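Local structure of alpha-fucosidase (Bifidobacterium bifidum, 2EAB) at residues A[747-752]-A[770-775]; A[757-760]-A[766-769]; A[837-842]-A[882-887]; A[859-864]-A[868-873]. The protein probably hydrolyses alpha-1,2-linked L-fucose, the chain being the catalytic part of a longer bifidobacterial glycoside hydrolase that also carries calcium. All coordinates share one frame; numbering follows the deposited sequence.

Contact 1 of 4, residues A[747-752]-A[770-775]; sequences LQLKNA and FGNTSG
Q748 lays its amide against the side chain of N772, joining helices 738-751 and 767-780 inside the (alpha/alpha)6 barrel expected of a family 95 glycoside hydrolase catalytic domain. Both side chains leave their helices with CG anti to the backbone N, which aims them across the gap; Q748 then runs on extended, long enough to reach the shorter asparagine. N772 ND2 donates to Q748 OE1 at 2.9 Å in a nearly straight bond, 166° at the hydrogen. OE1 sits in the amide plane of N772, yet ND2 stands above the carbonyl plane of Q748, since the two amide planes are turned 40° apart. Two uncharged amides suit such a buried interface: each offers a donor and an acceptor and brings no charge. The other end of Q748 is held too, NE2 bonding to G768 O and D759 OD1, so the roles of its two amide atoms are fixed and rotation of the group is restricted. I725 and I729 of helix 722-734 pack on its side. L749 adds an apolar contact, its side chain crossing that of N772 at about a right angle, with CD1 3.9 Å from N772 ND2.

Contact 2 of 4, residues A[757-760]-A[766-769]; sequences LFDY and IDGN
The loop 757-760 passes close by the first turn of helix 767-780, with the CA atoms of D759 and N769 5.4 Å apart, after L757 has turned the chain with a positive phi. N769 spans this loop with both ends of its amide. ND2 donates to L757 O at 2.9 Å from within the carbonyl plane of L757, and that oxygen lies close to the amide plane of N769. OD1 accepts D759 N at 2.8 Å; the N-H points almost straight at it (169°), though the nitrogen stands 34° off the plane of that carbonyl. Asparagine suits the place because one short group offers both a donor and an acceptor, as a peptide would; its first torsion (chi1 -78°) sets CG beside the backbone N and swings the amide toward the loop. D759 then lays its carboxylate over the backbone of G768, CG lying 3.4 Å from CA, an approach possible because glycine has no CB in the way. Its OD1 is bonded by Q748 NE2. D759 OD2 also comes within 3.5 Å of D767 OD1, a close approach of two acidic side chains. A 1,2-ethanediol, probably from the crystallisation liquor, lies about 3 Å from the D767 side chain, consistent with a pocket at this loop-to-helix junction of an (alpha/alpha)6 barrel.

Contact 3 of 4, residues A[837-842]-A[882-887]; sequences VRLTSN and LVFDTT
S841 carries its OG opposite the backbone N (chi1 -179°), while T886 tucks OG1 between its own N and carbonyl carbon (chi1 74°), and these two settings turn the hydroxyls toward each other. They meet between the two sheets of the C-terminal beta-sandwich: strand 833-841 belongs to the antiparallel sheet and strand 880-884, which leads into T886, to the mixed one. OG and OG1 are 2.7 Å apart, a hydrogen-bonding distance at which the placing of the proton is not settled. T886 OG1 also bonds K845 O, in the segment just after strand 833-841, and small hydroxyl residues suit a buried spot where polar atoms need partners close by. The carbons beside them are pressed together as well, S841 CB standing 3.5 Å from T886 CB.

Further into the sandwich the contact becomes purely apolar. L839 and F884 cross obliquely, and large hydrophobic side chains are apt here because they pack between the facing sheets. F884 also meets the ring of Y892, with planes at about 55°, and rests on A847 and V849. Across the two segments themselves one methyl of L839, CD2, touches the far carbon of the ring, F884 CZ, at 3.8 Å.

Contact 4 of 4, residues A[859-864]-A[868-873]; sequences YEVKNG and VNAKVV
V861 and V868 set their branched side chains aslant against each other, one methyl of the first approaching the root of the second: V861 CG1 lies 3.9 Å from V868 CB and 4.0 Å from V868 CG1. In both valines CG1 is anti to the backbone N (chi1 -174° and 169°), which leaves CG2 beside N to serve another neighbour. V861 CG2 thus reaches the methyl of A870, with CG2 and CB 3.9 Å apart, whereas V868 CG2 turns to strand 859-863 and lies 3.5 Å from N863 N and 3.8 Å from N863 CB. Compact beta-branched residues suit these positions, as they favour extended backbone and cover it closely; A870, smaller still, sits where F884 packs alongside.

The backbones are joined on one side directly, V868 N donating to V861 O at 3.0 Å with an angle of 160° at the hydrogen. On the other side they have parted too far for a second direct bond, and a water bridges them, accepting from V861 N and donating to V868 O. The direct bond and the water bridge thus link the same two residues. They mark the point where a beta-hairpin at the edge of the antiparallel sheet, made of strands 859-863 and 866-867, parts, its second arm going on to strand 871-874 of the other sheet of the C-terminal beta-sandwich.

From the N-terminal side, contact 1 closes the connection between helices 738-751 and 767-780, and contact 2 is nested within it, pinning the intervening loop to the start of the second helix. The two touch, A752 O meeting Y760 N, and both belong to the catalytic domain. Contact 3 opens only later, in the C-terminal domain, bridging 39 residues to bring the two sheets of the sandwich together; contact 4 lies nested inside that loop, where a short hairpin passes from one sheet to the other. These two also touch, through neighbouring strands 871-874 and 880-884. The pairs stay separate: contacts 1 and 3 come no nearer than about 17 Å between nearest atoms.

Contact 1 of 4, residues A[747-752]-A[770-775]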
loop_
_atom_site.group_PDB
_atom_site.type_symbol
_atom_site.label_atom_id
_atom_site.label_comp_id
_atom_site.label_asym_id
_atom_site.label_seq_id
_atom_site.Cartn_x
_atom_site.Cartn_y
_atom_site.Cartn_z
ATOM N N LEU A 747 -17.245 2.559 10.888
ATOM C CA LEU A 747 -16.600 1.801 11.952
ATOM C C LEU A 747 -15.087 1.984 11.959
ATOM O O LEU A 747 -14.486 2.055 13.032
ATOM C CB LEU A 747 -16.985 0.324 11.889
ATOM C CG LEU A 747 -18.428 0.007 12.310
ATOM C CD1 LEU A 747 -18.829 -1.402 11.899
ATOM C CD2 LEU A 747 -18.640 0.220 13.810
ATOM N N GLN A 748 -14.470 2.072 10.778
ATOM C CA GLN A 748 -13.038 2.356 10.701
ATOM C C GLN A 748 -12.717 3.717 11.314
ATOM O O GLN A 748 -11.769 3.851 12.089
ATOM C CB GLN A 748 -12.516 2.293 9.264
ATOM C CG GLN A 748 -11.006 2.546 9.195
ATOM C CD GLN A 748 -10.446 2.542 7.791
ATOM O OE1 GLN A 748 -11.130 2.891 6.831
ATOM N NE2 GLN A 748 -9.178 2.161 7.665
ATOM N N LEU A 749 -13.517 4.723 10.974
ATOM C CA LEU A 749 -13.290 6.065 11.490
ATOM C C LEU A 749 -13.481 6.122 13.004
ATOM O O LEU A 749 -12.742 6.814 13.693
ATOM C CB LEU A 749 -14.174 7.089 10.765
ATOM C CG LEU A 749 -13.542 7.735 9.522
ATOM C CD1 LEU A 749 -12.986 6.706 8.531
ATOM C CD2 LEU A 749 -14.530 8.643 8.820
ATOM N N LYS A 750 -14.448 5.371 13.519
ATOM C CA LYS A 750 -14.728 5.372 14.958
ATOM C C LYS A 750 -13.736 4.548 15.781
ATOM O O LYS A 750 -13.455 4.882 16.936
ATOM C CB LYS A 750 -16.147 4.879 15.235
ATOM C CG LYS A 750 -17.228 5.848 14.804
ATOM C CD LYS A 750 -18.609 5.245 14.980
ATOM C CE LYS A 750 -19.669 6.183 14.448
ATOM N NZ LYS A 750 -21.032 5.618 14.610
ATOM N N ASN A 751 -13.202 3.486 15.183
ATOM C CA ASN A 751 -12.470 2.469 15.938
ATOM C C ASN A 751 -11.051 2.165 15.464
ATOM O O ASN A 751 -10.385 1.311 16.049
ATOM C CB ASN A 751 -13.275 1.166 15.965
ATOM C CG ASN A 751 -14.627 1.331 16.623
ATOM O OD1 ASN A 751 -14.719 1.611 17.818
ATOM N ND2 ASN A 751 -15.687 1.158 15.845
ATOM N N ALA A 752 -10.586 2.846 14.423
ATOM C CA ALA A 752 -9.279 2.518 13.842
ATOM C C ALA A 752 -8.517 3.730 13.306
ATOM O O ALA A 752 -7.613 3.589 12.476
ATOM C CB ALA A 752 -9.420 1.431 12.768
ATOM N N PHE A 770 -4.569 3.495 3.239
ATOM C CA PHE A 770 -4.647 3.254 1.806
ATOM C C PHE A 770 -5.884 2.432 1.436
ATOM O O PHE A 770 -6.511 2.670 0.397
ATOM C CB PHE A 770 -3.362 2.583 1.319
ATOM C CG PHE A 770 -2.115 3.408 1.533
ATOM C CD1 PHE A 770 -2.040 4.721 1.078
ATOM C CD2 PHE A 770 -1.005 2.860 2.168
ATOM C CE1 PHE A 770 -0.890 5.473 1.253
ATOM C CE2 PHE A 770 0.157 3.600 2.332
ATOM C CZ PHE A 770 0.212 4.914 1.887
ATOM N N GLY A 771 -6.248 1.490 2.301
ATOM C CA GLY A 771 -7.443 0.673 2.099
ATOM C C GLY A 771 -8.719 1.492 2.108
ATOM O O GLY A 771 -9.644 1.223 1.342
ATOM N N ASN A 772 -8.766 2.505 2.967
ATOM C CA ASN A 772 -9.909 3.411 3.019
ATOM C C ASN A 772 -10.096 4.143 1.686
ATOM O O ASN A 772 -11.186 4.136 1.104
ATOM C CB ASN A 772 -9.756 4.400 4.181
ATOM C CG ASN A 772 -10.890 5.389 4.247
ATOM O OD1 ASN A 772 -10.945 6.329 3.455
ATOM N ND2 ASN A 772 -11.807 5.181 5.187
ATOM N N THR A 773 -9.025 4.755 1.194
ATOM C CA THR A 773 -9.065 5.485 -0.075
ATOM C C THR A 773 -9.528 4.563 -1.197
ATOM O O THR A 773 -10.393 4.928 -1.996
ATOM C CB THR A 773 -7.689 6.089 -0.391
ATOM O OG1 THR A 773 -7.323 6.965 0.681
ATOM C CG2 THR A 773 -7.703 6.874 -1.698
ATOM N N SER A 774 -8.980 3.351 -1.240
ATOM C CA SER A 774 -9.379 2.390 -2.255
ATOM C C SER A 774 -10.855 2.035 -2.130
ATOM O O SER A 774 -11.565 1.958 -3.135
ATOM C CB SER A 774 -8.538 1.120 -2.168
ATOM O OG SER A 774 -8.969 0.172 -3.126
ATOM N N GLY A 775 -11.315 1.822 -0.900
ATOM C CA GLY A 775 -12.698 1.416 -0.660
ATOM C C GLY A 775 -13.703 2.459 -1.113
ATOM O O GLY A 775 -14.723 2.138 -1.722
#

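Contact 2 of 4, residues A[757-760]-A[766-769]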
loop_
_atom_site.group_PDB
_atom_site.type_symbol
_atom_site.label_atom_id
_atom_site.label_comp_id
_atom_site.label_asym_id
_atom_site.label_seq_id
_atom_site.Cartn_x
_atom_site.Cartn_y
_atom_site.Cartn_z
ATOM N N LEU A 757 -5.261 11.022 12.277
ATOM C CA LEU A 757 -5.860 10.230 11.198
ATOM C C LEU A 757 -4.984 9.098 10.660
ATOM O O LEU A 757 -5.231 8.576 9.567
ATOM C CB LEU A 757 -6.418 11.120 10.074
ATOM C CG LEU A 757 -7.418 12.191 10.528
ATOM C CD1 LEU A 757 -8.031 12.890 9.327
ATOM C CD2 LEU A 757 -8.508 11.617 11.437
ATOM N N PHE A 758 -3.973 8.705 11.432
ATOM C CA PHE A 758 -3.278 7.452 11.156
ATOM C C PHE A 758 -4.190 6.272 11.478
ATOM O O PHE A 758 -4.783 6.192 12.559
ATOM C CB PHE A 758 -1.997 7.320 11.986
ATOM C CG PHE A 758 -0.747 7.869 11.328
ATOM C CD1 PHE A 758 -0.714 8.232 9.972
ATOM C CD2 PHE A 758 0.428 7.961 12.071
ATOM C CE1 PHE A 758 0.468 8.718 9.386
ATOM C CE2 PHE A 758 1.607 8.447 11.501
ATOM C CZ PHE A 758 1.630 8.820 10.153
ATOM N N ASP A 759 -4.289 5.349 10.526
ATOM C CA ASP A 759 -4.974 4.080 10.733
ATOM C C ASP A 759 -4.235 3.264 11.778
ATOM O O ASP A 759 -2.998 3.273 11.829
ATOM C CB ASP A 759 -5.026 3.303 9.416
ATOM C CG ASP A 759 -5.548 1.890 9.577
ATOM O OD1 ASP A 759 -6.775 1.698 9.601
ATOM O OD2 ASP A 759 -4.720 0.947 9.652
ATOM N N TYR A 760 -4.998 2.541 12.589
ATOM C CA TYR A 760 -4.382 1.679 13.573
ATOM C C TYR A 760 -4.934 0.272 13.625
ATOM O O TYR A 760 -6.092 0.017 13.288
ATOM C CB TYR A 760 -4.321 2.340 14.954
ATOM C CG TYR A 760 -5.590 2.432 15.781
ATOM C CD1 TYR A 760 -6.016 1.360 16.566
ATOM C CD2 TYR A 760 -6.314 3.624 15.854
ATOM C CE1 TYR A 760 -7.148 1.460 17.373
ATOM C CE2 TYR A 760 -7.444 3.732 16.667
ATOM C CZ TYR A 760 -7.853 2.645 17.416
ATOM O OH TYR A 760 -8.961 2.725 18.232
ATOM N N ILE A 766 -0.170 1.763 8.251
ATOM C CA ILE A 766 -0.636 2.635 7.172
ATOM C C ILE A 766 -1.569 1.929 6.182
ATOM O O ILE A 766 -2.344 2.581 5.466
ATOM C CB ILE A 766 0.561 3.286 6.442
ATOM C CG1 ILE A 766 0.152 4.610 5.786
ATOM C CG2 ILE A 766 1.223 2.303 5.468
ATOM C CD1 ILE A 766 1.329 5.472 5.355
ATOM N N ASP A 767 -1.506 0.598 6.153
ATOM C CA ASP A 767 -2.309 -0.184 5.217
ATOM C C ASP A 767 -3.763 0.282 5.155
ATOM O O ASP A 767 -4.276 0.588 4.072
ATOM C CB ASP A 767 -2.204 -1.700 5.477
ATOM C CG ASP A 767 -2.277 -2.081 6.958
ATOM O OD1 ASP A 767 -3.092 -1.530 7.725
ATOM O OD2 ASP A 767 -1.513 -2.987 7.351
ATOM N N GLY A 768 -4.406 0.387 6.317
ATOM C CA GLY A 768 -5.811 0.788 6.388
ATOM C C GLY A 768 -6.099 2.195 5.900
ATOM O O GLY A 768 -7.214 2.472 5.462
ATOM N N ASN A 769 -5.113 3.088 5.968
ATOM C CA ASN A 769 -5.263 4.416 5.363
ATOM C C ASN A 769 -5.438 4.291 3.852
ATOM O O ASN A 769 -6.345 4.890 3.254
ATOM C CB ASN A 769 -4.058 5.311 5.664
ATOM C CG ASN A 769 -4.081 5.892 7.064
ATOM O OD1 ASN A 769 -3.237 5.559 7.895
ATOM N ND2 ASN A 769 -5.047 6.770 7.333
#

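Contact 3 of 4, residues A[837-842]-A[882-887]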
loop_
_atom_site.group_PDB
_atom_site.type_symbol
_atom_site.label_atom_id
_atom_site.label_comp_id
_atom_site.label_asym_id
_atom_site.label_seq_id
_atom_site.Cartn_x
_atom_site.Cartn_y
_atom_site.Cartn_z
ATOM N N VAL A 837 -22.031 11.925 -16.075
ATOM C CA VAL A 837 -20.739 11.256 -16.067
ATOM C C VAL A 837 -19.862 11.965 -17.087
ATOM O O VAL A 837 -20.318 12.279 -18.195
ATOM C CB VAL A 837 -20.852 9.754 -16.419
ATOM C CG1 VAL A 837 -19.484 9.083 -16.343
ATOM C CG2 VAL A 837 -21.835 9.052 -15.493
ATOM N N ARG A 838 -18.623 12.245 -16.699
ATOM C CA ARG A 838 -17.620 12.766 -17.616
ATOM C C ARG A 838 -16.535 11.712 -17.764
ATOM O O ARG A 838 -15.862 11.357 -16.790
ATOM C CB ARG A 838 -17.054 14.092 -17.107
ATOM C CG ARG A 838 -18.102 15.203 -17.044
ATOM C CD ARG A 838 -17.515 16.549 -16.631
ATOM N NE ARG A 838 -16.445 16.994 -17.525
ATOM C CZ ARG A 838 -16.624 17.649 -18.670
ATOM N NH1 ARG A 838 -17.845 17.953 -19.097
ATOM N NH2 ARG A 838 -15.569 18.001 -19.396
ATOM N N LEU A 839 -16.392 11.196 -18.981
ATOM C CA LEU A 839 -15.477 10.102 -19.260
ATOM C C LEU A 839 -14.408 10.585 -20.226
ATOM O O LEU A 839 -14.691 10.815 -21.407
ATOM C CB LEU A 839 -16.244 8.913 -19.852
ATOM C CG LEU A 839 -15.444 7.627 -20.060
ATOM C CD1 LEU A 839 -15.294 6.869 -18.743
ATOM C CD2 LEU A 839 -16.106 6.750 -21.117
ATOM N N THR A 840 -13.191 10.763 -19.724
ATOM C CA THR A 840 -12.087 11.177 -20.572
ATOM C C THR A 840 -11.339 9.935 -21.025
ATOM O O THR A 840 -10.774 9.204 -20.204
ATOM C CB THR A 840 -11.116 12.109 -19.829
ATOM O OG1 THR A 840 -11.841 13.211 -19.269
ATOM C CG2 THR A 840 -10.045 12.626 -20.780
ATOM N N SER A 841 -11.345 9.676 -22.327
ATOM C CA SER A 841 -10.606 8.541 -22.854
ATOM C C SER A 841 -9.156 8.945 -23.061
ATOM O O SER A 841 -8.858 9.796 -23.897
ATOM C CB SER A 841 -11.197 8.080 -24.178
ATOM O OG SER A 841 -10.474 6.962 -24.653
ATOM N N ASN A 842 -8.251 8.348 -22.291
ATOM C CA ASN A 842 -6.837 8.712 -22.383
ATOM C C ASN A 842 -6.063 7.900 -23.421
ATOM O O ASN A 842 -4.986 8.318 -23.871
ATOM C CB ASN A 842 -6.165 8.631 -21.012
ATOM C CG ASN A 842 -6.861 9.490 -19.975
ATOM O OD1 ASN A 842 -7.171 9.034 -18.868
ATOM N ND2 ASN A 842 -7.125 10.736 -20.330
ATOM N N LEU A 882 -23.780 1.250 -22.023
ATOM C CA LEU A 882 -23.592 2.084 -23.202
ATOM C C LEU A 882 -22.227 1.768 -23.785
ATOM O O LEU A 882 -21.216 1.828 -23.076
ATOM C CB LEU A 882 -23.649 3.560 -22.821
ATOM C CG LEU A 882 -25.032 4.122 -22.504
ATOM C CD1 LEU A 882 -24.917 5.384 -21.666
ATOM C CD2 LEU A 882 -25.812 4.397 -23.789
ATOM N N VAL A 883 -22.195 1.421 -25.066
ATOM C CA VAL A 883 -20.962 1.030 -25.733
ATOM C C VAL A 883 -20.692 1.981 -26.887
ATOM O O VAL A 883 -21.536 2.147 -27.773
ATOM C CB VAL A 883 -21.036 -0.430 -26.252
ATOM C CG1 VAL A 883 -19.749 -0.819 -26.972
ATOM C CG2 VAL A 883 -21.312 -1.394 -25.103
ATOM N N PHE A 884 -19.516 2.599 -26.885
ATOM C CA PHE A 884 -19.168 3.567 -27.920
ATOM C C PHE A 884 -17.676 3.649 -28.163
ATOM O O PHE A 884 -16.872 3.365 -27.271
ATOM C CB PHE A 884 -19.770 4.956 -27.630
ATOM C CG PHE A 884 -19.445 5.516 -26.262
ATOM C CD1 PHE A 884 -18.448 6.477 -26.109
ATOM C CD2 PHE A 884 -20.165 5.119 -25.135
ATOM C CE1 PHE A 884 -18.163 7.021 -24.851
ATOM C CE2 PHE A 884 -19.880 5.649 -23.877
ATOM C CZ PHE A 884 -18.883 6.603 -23.736
ATOM N N ASP A 885 -17.313 4.011 -29.388
ATOM C CA ASP A 885 -15.928 4.292 -29.731
ATOM C C ASP A 885 -15.467 5.550 -29.028
ATOM O O ASP A 885 -16.254 6.458 -28.783
ATOM C CB ASP A 885 -15.777 4.508 -31.238
ATOM C CG ASP A 885 -16.048 3.255 -32.048
ATOM O OD1 ASP A 885 -15.980 2.134 -31.500
ATOM O OD2 ASP A 885 -16.330 3.400 -33.255
ATOM N N THR A 886 -14.178 5.601 -28.712
ATOM C CA THR A 886 -13.587 6.828 -28.203
ATOM C C THR A 886 -12.293 7.153 -28.931
ATOM O O THR A 886 -11.722 6.314 -29.636
ATOM C CB THR A 886 -13.280 6.772 -26.685
ATOM O OG1 THR A 886 -12.143 5.937 -26.452
ATOM C CG2 THR A 886 -14.474 6.289 -25.872
ATOM N N THR A 887 -11.847 8.387 -28.741
ATOM C CA THR A 887 -10.569 8.848 -29.252
ATOM C C THR A 887 -9.776 9.435 -28.099
ATOM O O THR A 887 -10.316 10.200 -27.295
ATOM C CB THR A 887 -10.754 9.912 -30.336
ATOM O OG1 THR A 887 -11.476 11.026 -29.803
ATOM C CG2 THR A 887 -11.522 9.333 -31.491
#

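Contact 4 of 4, residues A[859-864]-A[868-873]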
loop_
_atom_site.group_PDB
_atom_site.type_symbol
_atom_site.label_atom_id
_atom_site.label_comp_id
_atom_site.label_asym_id
_atom_site.label_seq_id
_atom_site.Cartn_x
_atom_site.Cartn_y
_atom_site.Cartn_z
ATOM N N TYR A 859 -29.669 6.849 -20.403
ATOM C CA TYR A 859 -28.724 7.934 -20.650
ATOM C C TYR A 859 -28.289 7.997 -22.108
ATOM O O TYR A 859 -28.508 7.061 -22.878
ATOM C CB TYR A 859 -27.489 7.785 -19.745
ATOM C CG TYR A 859 -27.771 7.909 -18.263
ATOM C CD1 TYR A 859 -27.397 9.048 -17.550
ATOM C CD2 TYR A 859 -28.407 6.882 -17.570
ATOM C CE1 TYR A 859 -27.650 9.162 -16.182
ATOM C CE2 TYR A 859 -28.671 6.985 -16.210
ATOM C CZ TYR A 859 -28.294 8.125 -15.523
ATOM O OH TYR A 859 -28.557 8.219 -14.175
ATOM N N GLU A 860 -27.659 9.112 -22.469
ATOM C CA GLU A 860 -27.111 9.311 -23.804
ATOM C C GLU A 860 -25.735 9.963 -23.718
ATOM O O GLU A 860 -25.403 10.598 -22.711
ATOM C CB GLU A 860 -28.057 10.152 -24.666
ATOM C CG GLU A 860 -28.351 11.530 -24.098
ATOM C CD GLU A 860 -29.410 12.288 -24.876
ATOM O OE1 GLU A 860 -29.961 11.735 -25.854
ATOM O OE2 GLU A 860 -29.692 13.442 -24.498
ATOM N N VAL A 861 -24.952 9.804 -24.781
ATOM C CA VAL A 861 -23.548 10.211 -24.800
ATOM C C VAL A 861 -23.323 11.348 -25.792
ATOM O O VAL A 861 -23.798 11.298 -26.934
ATOM C CB VAL A 861 -22.624 9.020 -25.167
ATOM C CG1 VAL A 861 -21.150 9.411 -25.048
ATOM C CG2 VAL A 861 -22.922 7.808 -24.287
ATOM N N LYS A 862 -22.597 12.370 -25.347
ATOM C CA LYS A 862 -22.229 13.488 -26.203
ATOM C C LYS A 862 -20.736 13.786 -26.126
ATOM O O LYS A 862 -20.080 13.522 -25.113
ATOM C CB LYS A 862 -23.037 14.739 -25.846
ATOM C CG LYS A 862 -24.536 14.616 -26.122
ATOM C CD LYS A 862 -25.280 15.885 -25.745
ATOM C CE LYS A 862 -26.789 15.677 -25.786
ATOM N NZ LYS A 862 -27.535 16.916 -25.422
ATOM N N ASN A 863 -20.206 14.310 -27.224
ATOM C CA ASN A 863 -18.881 14.900 -27.262
ATOM C C ASN A 863 -19.102 16.394 -27.450
ATOM O O ASN A 863 -19.280 16.872 -28.576
ATOM C CB ASN A 863 -18.053 14.299 -28.404
ATOM C CG ASN A 863 -16.708 14.990 -28.590
ATOM O OD1 ASN A 863 -16.293 15.819 -27.776
ATOM N ND2 ASN A 863 -16.021 14.647 -29.672
ATOM N N GLY A 864 -19.121 17.123 -26.338
ATOM C CA GLY A 864 -19.536 18.523 -26.344
ATOM C C GLY A 864 -21.004 18.611 -26.722
ATOM O O GLY A 864 -21.864 18.082 -26.015
ATOM N N VAL A 868 -22.986 11.287 -29.833
ATOM C CA VAL A 868 -22.083 10.168 -30.056
ATOM C C VAL A 868 -22.914 8.911 -30.253
ATOM O O VAL A 868 -23.823 8.638 -29.469
ATOM C CB VAL A 868 -21.111 9.995 -28.857
ATOM C CG1 VAL A 868 -20.347 8.679 -28.936
ATOM C CG2 VAL A 868 -20.148 11.170 -28.783
ATOM N N ASN A 869 -22.614 8.158 -31.310
ATOM C CA ASN A 869 -23.247 6.870 -31.520
ATOM C C ASN A 869 -22.886 5.953 -30.360
ATOM O O ASN A 869 -21.706 5.688 -30.112
ATOM C CB ASN A 869 -22.812 6.252 -32.853
ATOM C CG ASN A 869 -23.566 4.974 -33.175
ATOM O OD1 ASN A 869 -23.052 3.871 -32.986
ATOM N ND2 ASN A 869 -24.798 5.118 -33.649
ATOM N N ALA A 870 -23.904 5.515 -29.625
ATOM C CA ALA A 870 -23.713 4.605 -28.499
ATOM C C ALA A 870 -24.777 3.520 -28.506
ATOM O O ALA A 870 -25.979 3.808 -28.461
ATOM C CB ALA A 870 -23.721 5.360 -27.177
ATOM N N LYS A 871 -24.316 2.279 -28.581
ATOM C CA LYS A 871 -25.188 1.114 -28.548
ATOM C C LYS A 871 -25.511 0.764 -27.103
ATOM O O LYS A 871 -24.672 0.918 -26.211
ATOM C CB LYS A 871 -24.515 -0.079 -29.238
ATOM C CG LYS A 871 -24.118 0.163 -30.696
ATOM C CD LYS A 871 -25.327 0.265 -31.616
ATOM C CE LYS A 871 -24.918 0.744 -32.999
ATOM N NZ LYS A 871 -26.101 1.023 -33.859
ATOM N N VAL A 872 -26.736 0.315 -26.871
ATOM C CA VAL A 872 -27.126 -0.208 -25.569
ATOM C C VAL A 872 -27.148 -1.730 -25.667
ATOM O O VAL A 872 -27.843 -2.294 -26.524
ATOM C CB VAL A 872 -28.505 0.339 -25.113
ATOM C CG1 VAL A 872 -28.946 -0.306 -23.799
ATOM C CG2 VAL A 872 -28.466 1.855 -24.972
ATOM N N VAL A 873 -26.359 -2.381 -24.816
ATOM C CA VAL A 873 -26.360 -3.839 -24.708
ATOM C C VAL A 873 -26.890 -4.228 -23.331
ATOM O O VAL A 873 -26.715 -3.485 -22.364
ATOM C CB VAL A 873 -24.961 -4.461 -24.982
ATOM C CG1 VAL A 873 -24.511 -4.148 -26.405
ATOM C CG2 VAL A 873 -23.923 -3.980 -23.967
HETATM O O HOH W 1 -25.661 8.283 -27.051
#